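Local coordinates for DPS Protein (Brevibacillus brevis, PDB 1N1Q), which probably oxidises and stores iron inside a hollow shell of twelve subunits and, as in related Dps proteins, binds and shields DNA during starvation, at residues Trp20-Val25 and Glu80-Lys85; Asp103-Val108 and Lys139-Leu144; Glu110-Arg115 and Ala132-Leu137. All coordinates share one frame; numbering follows the deposited sequence.

Interaction 1. Residues Trp20-Val25 and Glu80-Lys85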
ATOM      1  N   TRP A  20      10.284  -2.671 -26.797  1.00 11.49           N
ATOM      2  CA  TRP A  20       9.597  -3.357 -25.716  1.00 11.41           C
ATOM      3  C   TRP A  20       8.496  -2.540 -25.064  1.00 11.37           C
ATOM      4  O   TRP A  20       7.553  -3.105 -24.501  1.00 11.64           O
ATOM      5  CB  TRP A  20      10.608  -3.861 -24.682  1.00 11.60           C
ATOM      6  CG  TRP A  20      11.313  -5.084 -25.177  1.00 11.24           C
ATOM      7  CD1 TRP A  20      12.596  -5.169 -25.643  1.00 10.66           C
ATOM      8  CD2 TRP A  20      10.733  -6.380 -25.361  1.00 11.16           C
ATOM      9  NE1 TRP A  20      12.848  -6.439 -26.113  1.00 12.27           N
ATOM     10  CE2 TRP A  20      11.720  -7.201 -25.953  1.00 11.76           C
ATOM     11  CE3 TRP A  20       9.470  -6.925 -25.087  1.00 12.74           C
ATOM     12  CZ2 TRP A  20      11.485  -8.540 -26.276  1.00 12.57           C
ATOM     13  CZ3 TRP A  20       9.234  -8.258 -25.409  1.00 12.91           C
ATOM     14  CH2 TRP A  20      10.238  -9.049 -25.999  1.00 12.84           C
ATOM     15  N   VAL A  21       8.606  -1.218 -25.130  1.00 11.03           N
ATOM     16  CA  VAL A  21       7.557  -0.365 -24.576  1.00 11.08           C
ATOM     17  C   VAL A  21       6.348  -0.539 -25.494  1.00 11.16           C
ATOM     18  O   VAL A  21       5.214  -0.619 -25.039  1.00 11.66           O
ATOM     19  CB  VAL A  21       7.983   1.122 -24.541  1.00 10.01           C
ATOM     20  CG1 VAL A  21       6.832   1.999 -24.030  1.00 10.89           C
ATOM     21  CG2 VAL A  21       9.180   1.284 -23.650  1.00  7.12           C
ATOM     22  N   VAL A  22       6.605  -0.611 -26.795  1.00 11.91           N
ATOM     23  CA  VAL A  22       5.531  -0.822 -27.764  1.00 12.15           C
ATOM     24  C   VAL A  22       4.935  -2.222 -27.561  1.00 12.48           C
ATOM     25  O   VAL A  22       3.713  -2.387 -27.491  1.00 11.32           O
ATOM     26  CB  VAL A  22       6.052  -0.705 -29.227  1.00 12.22           C
ATOM     27  CG1 VAL A  22       5.025  -1.284 -30.202  1.00 12.73           C
ATOM     28  CG2 VAL A  22       6.333   0.754 -29.566  1.00 13.69           C
ATOM     29  N   LEU A  23       5.803  -3.226 -27.447  1.00 12.00           N
ATOM     30  CA  LEU A  23       5.352  -4.600 -27.253  1.00 12.40           C
ATOM     31  C   LEU A  23       4.577  -4.822 -25.958  1.00 12.06           C
ATOM     32  O   LEU A  23       3.674  -5.656 -25.917  1.00 11.22           O
ATOM     33  CB  LEU A  23       6.540  -5.567 -27.319  1.00 12.76           C
ATOM     34  CG  LEU A  23       6.979  -5.916 -28.748  1.00 14.63           C
ATOM     35  CD1 LEU A  23       8.328  -6.613 -28.735  1.00 16.91           C
ATOM     36  CD2 LEU A  23       5.917  -6.794 -29.396  1.00 15.91           C
ATOM     37  N   TYR A  24       4.913  -4.085 -24.901  1.00 12.17           N
ATOM     38  CA  TYR A  24       4.197  -4.246 -23.641  1.00 12.43           C
ATOM     39  C   TYR A  24       2.712  -4.003 -23.895  1.00 12.17           C
ATOM     40  O   TYR A  24       1.853  -4.731 -23.397  1.00 12.33           O
ATOM     41  CB  TYR A  24       4.714  -3.253 -22.596  1.00 13.08           C
ATOM     42  CG  TYR A  24       3.970  -3.313 -21.276  1.00 15.35           C
ATOM     43  CD1 TYR A  24       4.177  -4.363 -20.374  1.00 18.12           C
ATOM     44  CD2 TYR A  24       3.059  -2.319 -20.929  1.00 18.83           C
ATOM     45  CE1 TYR A  24       3.493  -4.414 -19.159  1.00 20.14           C
ATOM     46  CE2 TYR A  24       2.370  -2.363 -19.720  1.00 20.91           C
ATOM     47  CZ  TYR A  24       2.593  -3.408 -18.839  1.00 22.37           C
ATOM     48  OH  TYR A  24       1.922  -3.435 -17.636  1.00 28.05           O
ATOM     49  N   VAL A  25       2.412  -2.976 -24.682  1.00 11.27           N
ATOM     50  CA  VAL A  25       1.020  -2.659 -24.985  1.00 10.99           C
ATOM     51  C   VAL A  25       0.444  -3.549 -26.084  1.00 11.56           C
ATOM     52  O   VAL A  25      -0.735  -3.895 -26.058  1.00 11.97           O
ATOM     53  CB  VAL A  25       0.867  -1.171 -25.370  1.00 10.10           C
ATOM     54  CG1 VAL A  25      -0.496  -0.915 -26.034  1.00 11.68           C
ATOM     55  CG2 VAL A  25       0.990  -0.313 -24.128  1.00  7.52           C
ATOM     56  N   GLU A  80       8.360   6.741 -31.879  1.00 20.61           N
ATOM     57  CA  GLU A  80       9.285   7.333 -32.826  1.00 22.07           C
ATOM     58  C   GLU A  80      10.463   6.425 -33.170  1.00 21.27           C
ATOM     59  O   GLU A  80      10.822   6.282 -34.340  1.00 20.63           O
ATOM     60  CB  GLU A  80       9.802   8.655 -32.257  1.00 23.54           C
ATOM     61  CG  GLU A  80      10.835   9.323 -33.114  1.00 29.50           C
ATOM     62  CD  GLU A  80      10.455  10.731 -33.475  1.00 37.67           C
ATOM     63  OE1 GLU A  80      10.610  11.622 -32.616  1.00 43.73           O
ATOM     64  OE2 GLU A  80       9.988  10.941 -34.616  1.00 42.94           O
ATOM     65  N   GLU A  81      11.056   5.807 -32.153  1.00 19.97           N
ATOM     66  CA  GLU A  81      12.229   4.966 -32.351  1.00 19.25           C
ATOM     67  C   GLU A  81      11.992   3.478 -32.579  1.00 18.43           C
ATOM     68  O   GLU A  81      12.848   2.801 -33.144  1.00 17.98           O
ATOM     69  CB  GLU A  81      13.183   5.148 -31.167  1.00 19.51           C
ATOM     70  CG  GLU A  81      13.698   6.569 -30.985  1.00 22.74           C
ATOM     71  CD  GLU A  81      14.375   7.105 -32.233  1.00 25.25           C
ATOM     72  OE1 GLU A  81      15.067   6.321 -32.905  1.00 26.46           O
ATOM     73  OE2 GLU A  81      14.225   8.307 -32.538  1.00 29.70           O
ATOM     74  N   ALA A  82      10.846   2.966 -32.147  1.00 17.13           N
ATOM     75  CA  ALA A  82      10.556   1.541 -32.307  1.00 16.29           C
ATOM     76  C   ALA A  82      10.443   1.091 -33.760  1.00 15.55           C
ATOM     77  O   ALA A  82       9.942   1.826 -34.616  1.00 14.59           O
ATOM     78  CB  ALA A  82       9.269   1.184 -31.566  1.00 15.97           C
ATOM     79  N   SER A  83      10.912  -0.126 -34.031  1.00 14.51           N
ATOM     80  CA  SER A  83      10.832  -0.704 -35.364  1.00 15.31           C
ATOM     81  C   SER A  83       9.610  -1.614 -35.374  1.00 15.37           C
ATOM     82  O   SER A  83       9.152  -2.064 -36.425  1.00 15.79           O
ATOM     83  CB  SER A  83      12.096  -1.510 -35.691  1.00 15.25           C
ATOM     84  OG  SER A  83      12.341  -2.502 -34.719  1.00 17.14           O
ATOM     85  N   ILE A  84       9.080  -1.872 -34.183  1.00 15.77           N
ATOM     86  CA  ILE A  84       7.899  -2.710 -34.027  1.00 15.60           C
ATOM     87  C   ILE A  84       6.608  -1.896 -34.254  1.00 15.97           C
ATOM     88  O   ILE A  84       6.466  -0.801 -33.716  1.00 15.40           O
ATOM     89  CB  ILE A  84       7.869  -3.344 -32.613  1.00 16.32           C
ATOM     90  CG1 ILE A  84       9.162  -4.138 -32.384  1.00 16.38           C
ATOM     91  CG2 ILE A  84       6.614  -4.195 -32.452  1.00 16.30           C
ATOM     92  CD1 ILE A  84       8.977  -5.550 -31.919  1.00 18.54           C
ATOM     93  N   LYS A  85       5.680  -2.422 -35.064  1.00 16.12           N
ATOM     94  CA  LYS A  85       4.399  -1.751 -35.351  1.00 17.68           C
ATOM     95  C   LYS A  85       3.348  -2.147 -34.307  1.00 16.25           C
ATOM     96  O   LYS A  85       3.435  -3.218 -33.713  1.00 15.41           O
ATOM     97  CB  LYS A  85       3.871  -2.131 -36.747  1.00 18.08           C
ATOM     98  CG  LYS A  85       4.807  -1.840 -37.908  1.00 23.27           C
ATOM     99  CD  LYS A  85       5.141  -0.366 -38.042  1.00 26.74           C
ATOM    100  CE  LYS A  85       5.796  -0.096 -39.393  1.00 31.83           C
ATOM    101  NZ  LYS A  85       6.417   1.259 -39.476  1.00 33.92           N
TER

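Interaction 2. Residues Asp103-Val108 and Lys139-Leu144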
ATOM      1  N   ASP A 103       7.480 -10.288 -35.118  1.00 13.45           N
ATOM      2  CA  ASP A 103       8.153  -9.292 -34.293  1.00 13.54           C
ATOM      3  C   ASP A 103       9.397  -9.858 -33.610  1.00 13.23           C
ATOM      4  O   ASP A 103      10.472  -9.247 -33.645  1.00 12.46           O
ATOM      5  CB  ASP A 103       7.188  -8.734 -33.241  1.00 13.95           C
ATOM      6  CG  ASP A 103       6.093  -7.875 -33.854  1.00 13.38           C
ATOM      7  OD1 ASP A 103       6.185  -7.558 -35.055  1.00 13.31           O
ATOM      8  OD2 ASP A 103       5.150  -7.518 -33.131  1.00 13.18           O
ATOM      9  N   PHE A 104       9.253 -11.019 -32.978  1.00 13.47           N
ATOM     10  CA  PHE A 104      10.393 -11.633 -32.301  1.00 13.33           C
ATOM     11  C   PHE A 104      11.514 -11.950 -33.287  1.00 13.58           C
ATOM     12  O   PHE A 104      12.692 -11.807 -32.969  1.00 13.69           O
ATOM     13  CB  PHE A 104       9.963 -12.906 -31.570  1.00 13.46           C
ATOM     14  CG  PHE A 104       9.244 -12.655 -30.265  1.00 13.94           C
ATOM     15  CD1 PHE A 104       8.916 -13.721 -29.425  1.00 14.36           C
ATOM     16  CD2 PHE A 104       8.910 -11.363 -29.865  1.00 13.72           C
ATOM     17  CE1 PHE A 104       8.265 -13.502 -28.210  1.00 15.20           C
ATOM     18  CE2 PHE A 104       8.258 -11.138 -28.649  1.00 13.63           C
ATOM     19  CZ  PHE A 104       7.937 -12.198 -27.823  1.00 13.75           C
ATOM     20  N   VAL A 105      11.148 -12.380 -34.487  1.00 14.16           N
ATOM     21  CA  VAL A 105      12.148 -12.687 -35.500  1.00 15.66           C
ATOM     22  C   VAL A 105      12.898 -11.406 -35.874  1.00 16.46           C
ATOM     23  O   VAL A 105      14.117 -11.420 -36.031  1.00 16.51           O
ATOM     24  CB  VAL A 105      11.504 -13.307 -36.766  1.00 15.67           C
ATOM     25  CG1 VAL A 105      12.551 -13.476 -37.868  1.00 16.51           C
ATOM     26  CG2 VAL A 105      10.902 -14.654 -36.424  1.00 14.01           C
ATOM     27  N   ASP A 106      12.162 -10.304 -35.997  1.00 17.19           N
ATOM     28  CA  ASP A 106      12.766  -9.024 -36.333  1.00 17.99           C
ATOM     29  C   ASP A 106      13.724  -8.608 -35.207  1.00 17.27           C
ATOM     30  O   ASP A 106      14.863  -8.207 -35.461  1.00 17.31           O
ATOM     31  CB  ASP A 106      11.669  -7.976 -36.529  1.00 18.80           C
ATOM     32  CG  ASP A 106      12.183  -6.703 -37.179  1.00 23.65           C
ATOM     33  OD1 ASP A 106      13.120  -6.799 -37.992  1.00 31.74           O
ATOM     34  OD2 ASP A 106      11.624  -5.627 -36.891  1.00 29.53           O
ATOM     35  N   LEU A 107      13.270  -8.729 -33.963  1.00 16.08           N
ATOM     36  CA  LEU A 107      14.095  -8.380 -32.813  1.00 15.96           C
ATOM     37  C   LEU A 107      15.364  -9.218 -32.725  1.00 15.63           C
ATOM     38  O   LEU A 107      16.423  -8.713 -32.354  1.00 14.68           O
ATOM     39  CB  LEU A 107      13.302  -8.525 -31.512  1.00 15.77           C
ATOM     40  CG  LEU A 107      12.091  -7.604 -31.337  1.00 15.99           C
ATOM     41  CD1 LEU A 107      11.570  -7.733 -29.914  1.00 16.69           C
ATOM     42  CD2 LEU A 107      12.482  -6.157 -31.632  1.00 15.92           C
ATOM     43  N   VAL A 108      15.268 -10.502 -33.051  1.00 16.06           N
ATOM     44  CA  VAL A 108      16.450 -11.366 -33.006  1.00 16.38           C
ATOM     45  C   VAL A 108      17.511 -10.802 -33.948  1.00 16.39           C
ATOM     46  O   VAL A 108      18.691 -10.741 -33.606  1.00 15.86           O
ATOM     47  CB  VAL A 108      16.113 -12.819 -33.426  1.00 16.61           C
ATOM     48  CG1 VAL A 108      17.394 -13.585 -33.778  1.00 18.15           C
ATOM     49  CG2 VAL A 108      15.402 -13.530 -32.280  1.00 17.27           C
ATOM     50  N   LYS A 139      13.632 -19.145 -28.372  1.00 13.32           N
ATOM     51  CA  LYS A 139      12.905 -20.266 -27.800  1.00 13.67           C
ATOM     52  C   LYS A 139      11.406 -20.047 -27.988  1.00 13.71           C
ATOM     53  O   LYS A 139      10.684 -20.968 -28.368  1.00 13.24           O
ATOM     54  CB  LYS A 139      13.238 -20.418 -26.314  1.00 14.18           C
ATOM     55  CG  LYS A 139      12.526 -21.584 -25.651  1.00 16.10           C
ATOM     56  CD  LYS A 139      13.002 -21.774 -24.220  1.00 18.89           C
ATOM     57  CE  LYS A 139      12.211 -22.890 -23.530  1.00 20.36           C
ATOM     58  NZ  LYS A 139      12.694 -23.131 -22.140  1.00 21.93           N
ATOM     59  N   HIS A 140      10.944 -18.824 -27.730  1.00 13.30           N
ATOM     60  CA  HIS A 140       9.532 -18.498 -27.915  1.00 13.41           C
ATOM     61  C   HIS A 140       9.143 -18.699 -29.369  1.00 13.23           C
ATOM     62  O   HIS A 140       8.047 -19.183 -29.664  1.00 12.80           O
ATOM     63  CB  HIS A 140       9.237 -17.043 -27.530  1.00 13.57           C
ATOM     64  CG  HIS A 140       9.144 -16.810 -26.055  1.00 13.11           C
ATOM     65  ND1 HIS A 140       8.355 -17.582 -25.227  1.00 14.19           N
ATOM     66  CD2 HIS A 140       9.703 -15.862 -25.264  1.00 12.99           C
ATOM     67  CE1 HIS A 140       8.432 -17.118 -23.990  1.00 14.49           C
ATOM     68  NE2 HIS A 140       9.243 -16.073 -23.988  1.00 13.83           N
ATOM     69  N   VAL A 141      10.037 -18.321 -30.281  1.00 13.48           N
ATOM     70  CA  VAL A 141       9.757 -18.462 -31.711  1.00 13.76           C
ATOM     71  C   VAL A 141       9.502 -19.913 -32.100  1.00 13.75           C
ATOM     72  O   VAL A 141       8.587 -20.199 -32.866  1.00 13.82           O
ATOM     73  CB  VAL A 141      10.908 -17.866 -32.573  1.00 13.74           C
ATOM     74  CG1 VAL A 141      10.749 -18.274 -34.035  1.00 13.33           C
ATOM     75  CG2 VAL A 141      10.886 -16.341 -32.469  1.00 14.33           C
ATOM     76  N   TRP A 142      10.303 -20.836 -31.584  1.00 13.80           N
ATOM     77  CA  TRP A 142      10.084 -22.246 -31.902  1.00 14.08           C
ATOM     78  C   TRP A 142       8.695 -22.684 -31.431  1.00 14.03           C
ATOM     79  O   TRP A 142       7.948 -23.320 -32.173  1.00 13.99           O
ATOM     80  CB  TRP A 142      11.140 -23.134 -31.231  1.00 14.17           C
ATOM     81  CG  TRP A 142      10.596 -24.458 -30.762  1.00 14.85           C
ATOM     82  CD1 TRP A 142       9.956 -25.403 -31.519  1.00 15.64           C
ATOM     83  CD2 TRP A 142      10.586 -24.951 -29.418  1.00 15.19           C
ATOM     84  NE1 TRP A 142       9.540 -26.447 -30.725  1.00 16.75           N
ATOM     85  CE2 TRP A 142       9.917 -26.196 -29.431  1.00 14.96           C
ATOM     86  CE3 TRP A 142      11.079 -24.462 -28.200  1.00 15.98           C
ATOM     87  CZ2 TRP A 142       9.728 -26.959 -28.275  1.00 15.51           C
ATOM     88  CZ3 TRP A 142      10.892 -25.221 -27.052  1.00 16.13           C
ATOM     89  CH2 TRP A 142      10.221 -26.458 -27.099  1.00 15.33           C
ATOM     90  N   MET A 143       8.353 -22.344 -30.195  1.00 14.03           N
ATOM     91  CA  MET A 143       7.054 -22.723 -29.643  1.00 14.32           C
ATOM     92  C   MET A 143       5.861 -22.119 -30.374  1.00 14.01           C
ATOM     93  O   MET A 143       4.886 -22.813 -30.646  1.00 12.52           O
ATOM     94  CB  MET A 143       6.974 -22.345 -28.164  1.00 14.44           C
ATOM     95  CG  MET A 143       7.931 -23.116 -27.281  1.00 17.28           C
ATOM     96  SD  MET A 143       7.737 -22.696 -25.537  1.00 21.52           S
ATOM     97  CE  MET A 143       9.041 -21.533 -25.353  1.00 27.35           C
ATOM     98  N   LEU A 144       5.933 -20.830 -30.683  1.00 13.97           N
ATOM     99  CA  LEU A 144       4.826 -20.164 -31.371  1.00 14.87           C
ATOM    100  C   LEU A 144       4.643 -20.697 -32.795  1.00 14.85           C
ATOM    101  O   LEU A 144       3.516 -20.826 -33.276  1.00 14.32           O
ATOM    102  CB  LEU A 144       5.050 -18.646 -31.377  1.00 14.70           C
ATOM    103  CG  LEU A 144       5.034 -18.023 -29.970  1.00 16.86           C
ATOM    104  CD1 LEU A 144       5.524 -16.587 -30.022  1.00 18.09           C
ATOM    105  CD2 LEU A 144       3.622 -18.102 -29.396  1.00 18.35           C
TER

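Interaction 3. Residues Glu110-Arg115 and Ala132-Leu137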
ATOM      1  N   GLU A 110      17.783  -7.664 -34.975  1.00 16.12           N
ATOM      2  CA  GLU A 110      18.271  -6.401 -34.438  1.00 16.00           C
ATOM      3  C   GLU A 110      19.191  -6.638 -33.249  1.00 16.20           C
ATOM      4  O   GLU A 110      20.176  -5.919 -33.064  1.00 15.44           O
ATOM      5  CB  GLU A 110      17.101  -5.500 -34.020  1.00 16.28           C
ATOM      6  CG  GLU A 110      16.202  -5.076 -35.177  1.00 16.17           C
ATOM      7  CD  GLU A 110      15.168  -4.035 -34.778  1.00 17.02           C
ATOM      8  OE1 GLU A 110      15.007  -3.769 -33.568  1.00 16.77           O
ATOM      9  OE2 GLU A 110      14.503  -3.485 -35.680  1.00 17.43           O
ATOM     10  N   LEU A 111      18.875  -7.647 -32.443  1.00 16.49           N
ATOM     11  CA  LEU A 111      19.696  -7.947 -31.275  1.00 16.54           C
ATOM     12  C   LEU A 111      21.090  -8.403 -31.698  1.00 17.01           C
ATOM     13  O   LEU A 111      22.084  -8.067 -31.056  1.00 16.29           O
ATOM     14  CB  LEU A 111      19.009  -9.002 -30.401  1.00 16.27           C
ATOM     15  CG  LEU A 111      17.829  -8.454 -29.570  1.00 15.83           C
ATOM     16  CD1 LEU A 111      17.050  -9.607 -28.944  1.00 14.62           C
ATOM     17  CD2 LEU A 111      18.357  -7.500 -28.496  1.00 14.43           C
ATOM     18  N   LYS A 112      21.168  -9.155 -32.792  1.00 18.25           N
ATOM     19  CA  LYS A 112      22.467  -9.615 -33.283  1.00 19.47           C
ATOM     20  C   LYS A 112      23.317  -8.414 -33.699  1.00 19.51           C
ATOM     21  O   LYS A 112      24.505  -8.346 -33.397  1.00 18.79           O
ATOM     22  CB  LYS A 112      22.293 -10.563 -34.476  1.00 20.35           C
ATOM     23  CG  LYS A 112      21.713 -11.929 -34.119  1.00 22.57           C
ATOM     24  CD  LYS A 112      21.510 -12.768 -35.365  1.00 27.51           C
ATOM     25  CE  LYS A 112      20.864 -14.106 -35.034  1.00 31.27           C
ATOM     26  NZ  LYS A 112      20.484 -14.855 -36.264  1.00 34.14           N
ATOM     27  N   VAL A 113      22.700  -7.464 -34.394  1.00 19.49           N
ATOM     28  CA  VAL A 113      23.410  -6.267 -34.832  1.00 19.63           C
ATOM     29  C   VAL A 113      23.874  -5.426 -33.641  1.00 19.12           C
ATOM     30  O   VAL A 113      25.020  -4.981 -33.596  1.00 18.49           O
ATOM     31  CB  VAL A 113      22.513  -5.391 -35.746  1.00 20.44           C
ATOM     32  CG1 VAL A 113      23.133  -4.003 -35.927  1.00 21.52           C
ATOM     33  CG2 VAL A 113      22.340  -6.062 -37.103  1.00 20.38           C
ATOM     34  N   ALA A 114      22.980  -5.214 -32.679  1.00 18.37           N
ATOM     35  CA  ALA A 114      23.302  -4.425 -31.495  1.00 18.02           C
ATOM     36  C   ALA A 114      24.430  -5.052 -30.680  1.00 17.76           C
ATOM     37  O   ALA A 114      25.306  -4.349 -30.169  1.00 16.17           O
ATOM     38  CB  ALA A 114      22.055  -4.259 -30.628  1.00 18.42           C
ATOM     39  N   ARG A 115      24.400  -6.372 -30.545  1.00 17.90           N
ATOM     40  CA  ARG A 115      25.435  -7.070 -29.791  1.00 19.30           C
ATOM     41  C   ARG A 115      26.788  -6.850 -30.458  1.00 19.42           C
ATOM     42  O   ARG A 115      27.785  -6.587 -29.786  1.00 18.19           O
ATOM     43  CB  ARG A 115      25.125  -8.561 -29.722  1.00 19.32           C
ATOM     44  CG  ARG A 115      23.948  -8.918 -28.816  1.00 21.75           C
ATOM     45  CD  ARG A 115      23.560 -10.369 -29.038  1.00 22.95           C
ATOM     46  NE  ARG A 115      24.757 -11.185 -29.186  1.00 22.83           N
ATOM     47  CZ  ARG A 115      24.915 -12.139 -30.098  1.00 22.50           C
ATOM     48  NH1 ARG A 115      23.942 -12.424 -30.952  1.00 19.28           N
ATOM     49  NH2 ARG A 115      26.076 -12.776 -30.187  1.00 23.87           N
ATOM     50  N   ALA A 132      20.879 -12.535 -23.736  1.00 16.26           N
ATOM     51  CA  ALA A 132      19.890 -13.217 -22.907  1.00 16.74           C
ATOM     52  C   ALA A 132      18.472 -12.991 -23.440  1.00 16.24           C
ATOM     53  O   ALA A 132      17.658 -13.911 -23.448  1.00 16.20           O
ATOM     54  CB  ALA A 132      19.995 -12.747 -21.447  1.00 16.47           C
ATOM     55  N   ILE A 133      18.173 -11.774 -23.887  1.00 15.66           N
ATOM     56  CA  ILE A 133      16.844 -11.489 -24.441  1.00 15.41           C
ATOM     57  C   ILE A 133      16.695 -12.285 -25.740  1.00 15.03           C
ATOM     58  O   ILE A 133      15.668 -12.921 -25.987  1.00 13.77           O
ATOM     59  CB  ILE A 133      16.638  -9.981 -24.789  1.00 15.66           C
ATOM     60  CG1 ILE A 133      16.401  -9.152 -23.520  1.00 16.53           C
ATOM     61  CG2 ILE A 133      15.426  -9.820 -25.718  1.00 15.99           C
ATOM     62  CD1 ILE A 133      17.459  -9.270 -22.501  1.00 18.54           C
ATOM     63  N   GLU A 134      17.737 -12.255 -26.566  1.00 14.34           N
ATOM     64  CA  GLU A 134      17.730 -12.961 -27.844  1.00 14.62           C
ATOM     65  C   GLU A 134      17.470 -14.460 -27.697  1.00 14.75           C
ATOM     66  O   GLU A 134      16.642 -15.030 -28.410  1.00 14.60           O
ATOM     67  CB  GLU A 134      19.065 -12.761 -28.571  1.00 14.90           C
ATOM     68  CG  GLU A 134      19.055 -13.256 -30.018  1.00 14.85           C
ATOM     69  CD  GLU A 134      20.446 -13.295 -30.643  1.00 17.27           C
ATOM     70  OE1 GLU A 134      21.210 -12.322 -30.476  1.00 17.31           O
ATOM     71  OE2 GLU A 134      20.770 -14.300 -31.309  1.00 19.71           O
ATOM     72  N   ALA A 135      18.190 -15.095 -26.780  1.00 14.59           N
ATOM     73  CA  ALA A 135      18.037 -16.526 -26.549  1.00 14.90           C
ATOM     74  C   ALA A 135      16.592 -16.854 -26.180  1.00 15.03           C
ATOM     75  O   ALA A 135      16.031 -17.853 -26.645  1.00 15.29           O
ATOM     76  CB  ALA A 135      18.993 -16.988 -25.426  1.00 15.23           C
ATOM     77  N   GLY A 136      15.993 -16.010 -25.342  1.00 14.48           N
ATOM     78  CA  GLY A 136      14.623 -16.230 -24.919  1.00 14.80           C
ATOM     79  C   GLY A 136      13.642 -16.118 -26.072  1.00 14.98           C
ATOM     80  O   GLY A 136      12.686 -16.900 -26.161  1.00 15.24           O
ATOM     81  N   LEU A 137      13.868 -15.144 -26.952  1.00 14.46           N
ATOM     82  CA  LEU A 137      12.988 -14.948 -28.103  1.00 14.48           C
ATOM     83  C   LEU A 137      13.071 -16.126 -29.064  1.00 14.19           C
ATOM     84  O   LEU A 137      12.051 -16.574 -29.601  1.00 13.62           O
ATOM     85  CB  LEU A 137      13.353 -13.660 -28.847  1.00 14.27           C
ATOM     86  CG  LEU A 137      13.176 -12.348 -28.069  1.00 15.80           C
ATOM     87  CD1 LEU A 137      13.453 -11.172 -28.984  1.00 16.82           C
ATOM     88  CD2 LEU A 137      11.763 -12.268 -27.511  1.00 15.05           C
TER
HETATM   89  O   HOH W   1      23.507 -15.255 -32.553  1.00 21.75           O

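Interaction 1. Residues Trp20-Val25 and Glu80-Lys85
A82 and I84 lie against V22 and L23 of helix 4-33, and through them the connection that crosses over between the second and third long helices of the ferritin-like four-helix bundle is fastened to the first. A short extra helix in this crossover, here helix 75-81, is a hallmark of Dps proteins. The chain leaves helical geometry at A82, whose CB meets CG2 of V22 at 3.6 Å, methyl against methyl. V22 also packs on L75 of the second subunit, so the contact lies beside a subunit interface. S83 turns its side chain off the contact, while its backbone N, together with that of I84, donates to OD1 of N19; this asparagine, one turn before L23, thus holds two successive backbone N-H groups where the chain stops being helical. I84 does most of the packing. Its CG2 sits 4.0 Å from CG1 of V22, the two side chains lying alongside and running opposite ways, and its carbonyl O lies 3.8 Å from the same CG1. Against L23 the isoleucine runs roughly perpendicular. CD1 of I84 is placed 3.4 Å from CD1 of L23, closer than methyl carbons usually come; with chi2 of I84 at -128°, far from staggered, the exact position of that methyl is doubtful. At K85 it is the backbone that approaches, CB pointing away: its O is 4.3 Å from CG1 of V22 and accepts a hydrogen bond from K26 NZ.

Interaction 2. Residues Asp103-Val108 and Lys139-Leu144
In the four-helix bundle, the last two long helices form an antiparallel pair, and F104 and V141 meet where helix 93-120 faces helix 124-148. The axes of the two short segments run at 152° to each other and come within 10.0 Å. F104 carries the contact at two levels. Its CB touches CG2 of V141 at 3.7 Å, close to the backbone, and its ring then reaches on toward H140, with CE1 lying 3.7 Å from CB of that histidine. Both partners come to the edge of the phenyl ring, near its plane. The F104 and H140 rings are 6.0 Å apart between centroids and their planes are inclined at 44°. H140 finds its polar partner elsewhere: NE2 is hydrogen-bonded to OE1 of E52 on helix 39-66, so that the imidazole links a third helix to this pair. CG2 of V141, placed beside its own backbone N, also faces CG2 of V105 at 4.3 Å, and CD1 of L144 stands 4.5 Å from CD1 of F104. No hydrogen bond joins the two segments. Apart from the polar link through H140, this is the apolar packing of an antiparallel helix pair in a ferritin-like four-helix bundle.

Interaction 3. Residues Glu110-Arg115 and Ala132-Leu137
The guanidinium of R115 and the carboxylate of E134 meet with their planes 46° apart. OE1 of E134 comes to the guanidinium edge at NH1, 25° out of its plane, and receives the hydrogen bond of a salt bridge 2.8 Å long through its syn lone pair. The bond is bent, with an angle of 136° at the hydrogen. A water makes a second link: it accepts from NH1 of R115 at 3.3 Å and donates to OE2 of E134 at 3.2 Å, so both carboxylate oxygens are tied to the same nitrogen. The arginine bends at chi3, which turns NE, while the glutamate is extended; the two side chains run roughly perpendicular. K112 passes across the carboxylate as well, touching it with carbon, its CE 3.7 Å from OE2 of E134. The nearby positive charges would help to keep E134 ionised, although E138 brings a like charge close to OE2. Beside this polar pair L111 fills the interior, its CD1 lying 3.6 Å from CA of E134 and 3.6 Å from CG2 of I133, with CD1 of L137 at 3.9 Å. The salt bridge thus borders a hydrophobic seam between antiparallel helices 93-120 and 124-148, where L130 packs on L111 and R115, while helix 4-33 adjoins the seam through L12 on A114 and W20 on L137.

Overall arrangement
From the N terminus, helix 4-33 is met by residues 80-85, where interaction 1 closes a long loop that contains helix 39-66, itself packed on helix 4-33. The chain then enters helix 93-120, which takes part in both remaining contacts. Interaction 2 and interaction 3 are successive levels of one helical hairpin: 110-115 pairs with 132-137 nearer the turn, and 103-108 with 139-144 further out, so the smaller loop lies within the larger. Interaction 1 precedes both and crosses neither. L107 packs on L23, I84 and L137, bringing the three together, and S83 OG probably hydrogen-bonds E110 OE2. Crossover, first helix and C-terminal hairpin are thereby joined in one bundle.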